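Uncharacterized protein (Bacteroides eggerthii, PDB 4L3R) is of unknown function; it belongs to the DUF4847 family of the calycin clan, many of whose members bind small molecules. Local coordinates at residues B[101-105]-B[106-110]. Residues are numbered along the deposited sequence; the frame is centred on the assembly and turned at random.
Sequences GSESD and KLAKV
The methyl group of Ala108 sits squarely over one face of the Glu103 carboxylate, CB lying 3.4 Å from CD and almost directly above it. The carboxylate's OE2 is engaged by the backbone N-H groups of Val75 and Ala77, in the turn between strands 66-73 and 78-87. Glu103 reaches that turn because its chain bends at chi2 (-70°), folding the carboxylate across the methyl; alanine suits the site, being small enough to let the flat group lie so close. The second carboxylate, that of Asp105, receives the Leu107 N-H from above its plane, a weak bond with N 3.2 Å from OD2, while Ala108 N reaches the same oxygen at 3.4 Å, also weakly. Ser43 OG of helix 37-48 makes a further hydrogen bond to OD2. Asp105 is thus the N-cap of helix 106-116, which follows the loop after strand 92-96 in a chain whose long antiparallel sheet is consistent with a calycin-type fold. Asp105 CG, anti to the backbone N (chi1 -167°), turns back toward the first-turn amides, and a negative charge there probably interacts favourably with the helix N-terminus. The backbone O of Asp105 takes the i to i+4 bond from Lys109 N, 3.0 Å long. Lys109 lays its extended aliphatic chain back along the loop, with CG 3.5 Å from Asp105 O; the run of methylenes is long enough to bring CE within 3.2 Å of Glu103 O while the ammonium continues beyond it. Replacing Glu103 with an alanine here would probably leave the amides of Val75 and Ala77 without their carboxylate acceptor and uncover the Ala108 methyl. Lys106, at the helix's first position, starts out away from the loop, and its extended chain carries the ammonium to a salt bridge with Glu39.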
loop_
_atom_site.group_PDB
_atom_site.type_symbol
_atom_site.label_atom_id
_atom_site.label_comp_id
_atom_site.label_asym_id
_atom_site.label_seq_id
_atom_site.Cartn_x
_atom_site.Cartn_y
_atom_site.Cartn_z
ATOM N N GLY B 101 -16.475 19.814 -1.723
ATOM C CA GLY B 101 -16.275 21.252 -1.600
ATOM C C GLY B 101 -16.105 21.904 -2.951
ATOM O O GLY B 101 -15.798 21.240 -3.943
ATOM N N SER B 102 -16.321 23.215 -2.994
ATOM C CA SER B 102 -16.253 24.016 -4.218
ATOM C C SER B 102 -15.032 24.933 -4.193
ATOM O O SER B 102 -14.612 25.359 -3.119
ATOM C CB SER B 102 -17.532 24.846 -4.339
ATOM O OG SER B 102 -17.711 25.377 -5.641
ATOM N N GLU B 103 -14.477 25.254 -5.369
ATOM C CA GLU B 103 -13.336 26.161 -5.480
ATOM C C GLU B 103 -13.714 27.466 -6.168
ATOM O O GLU B 103 -14.511 27.454 -7.104
ATOM C CB GLU B 103 -12.202 25.506 -6.275
ATOM C CG GLU B 103 -11.554 24.320 -5.583
ATOM C CD GLU B 103 -10.717 24.628 -4.352
ATOM O OE1 GLU B 103 -10.688 25.794 -3.897
ATOM O OE2 GLU B 103 -10.072 23.687 -3.840
ATOM N N SER B 104 -13.137 28.587 -5.701
ATOM C CA SER B 104 -13.276 29.895 -6.340
ATOM C C SER B 104 -11.981 30.242 -7.109
ATOM O O SER B 104 -12.042 30.914 -8.136
ATOM C CB SER B 104 -13.606 30.984 -5.319
ATOM O OG SER B 104 -12.544 31.242 -4.413
ATOM N N ASP B 105 -10.817 29.797 -6.612
ATOM C CA ASP B 105 -9.522 30.072 -7.234
ATOM C C ASP B 105 -9.373 29.302 -8.551
ATOM O O ASP B 105 -9.635 28.104 -8.583
ATOM C CB ASP B 105 -8.393 29.690 -6.263
ATOM C CG ASP B 105 -7.048 30.221 -6.674
ATOM O OD1 ASP B 105 -6.772 31.403 -6.401
ATOM O OD2 ASP B 105 -6.275 29.461 -7.287
ATOM N N LYS B 106 -8.948 29.986 -9.630
ATOM C CA LYS B 106 -8.804 29.360 -10.951
ATOM C C LYS B 106 -7.758 28.248 -10.969
ATOM O O LYS B 106 -7.980 27.253 -11.654
ATOM C CB LYS B 106 -8.475 30.395 -12.033
ATOM C CG LYS B 106 -9.643 31.332 -12.338
ATOM C CD LYS B 106 -9.285 32.273 -13.479
ATOM C CE LYS B 106 -10.433 33.167 -13.887
ATOM N NZ LYS B 106 -10.098 33.970 -15.088
ATOM N N LEU B 107 -6.631 28.395 -10.245
ATOM C CA LEU B 107 -5.624 27.323 -10.199
ATOM C C LEU B 107 -6.201 26.087 -9.509
ATOM O O LEU B 107 -5.959 24.969 -9.964
ATOM C CB LEU B 107 -4.337 27.771 -9.484
ATOM C CG LEU B 107 -3.159 26.777 -9.518
ATOM C CD1 LEU B 107 -2.700 26.508 -10.947
ATOM C CD2 LEU B 107 -2.003 27.278 -8.671
ATOM N N ALA B 108 -6.976 26.290 -8.431
ATOM C CA ALA B 108 -7.619 25.195 -7.689
ATOM C C ALA B 108 -8.682 24.482 -8.548
ATOM O O ALA B 108 -8.785 23.259 -8.488
ATOM C CB ALA B 108 -8.245 25.728 -6.409
ATOM N N LYS B 109 -9.441 25.238 -9.368
ATOM C CA LYS B 109 -10.443 24.641 -10.267
ATOM C C LYS B 109 -9.770 23.759 -11.322
ATOM O O LYS B 109 -10.248 22.657 -11.599
ATOM C CB LYS B 109 -11.274 25.727 -10.971
ATOM C CG LYS B 109 -12.298 26.432 -10.093
ATOM C CD LYS B 109 -12.956 27.573 -10.881
ATOM C CE LYS B 109 -14.014 28.294 -10.099
ATOM N NZ LYS B 109 -14.661 29.368 -10.901
ATOM N N VAL B 110 -8.664 24.256 -11.911
ATOM C CA VAL B 110 -7.891 23.537 -12.926
ATOM C C VAL B 110 -7.260 22.267 -12.312
ATOM O O VAL B 110 -7.266 21.211 -12.946
ATOM C CB VAL B 110 -6.824 24.475 -13.560
ATOM C CG1 VAL B 110 -5.771 23.690 -14.343
ATOM C CG2 VAL B 110 -7.494 25.508 -14.463
#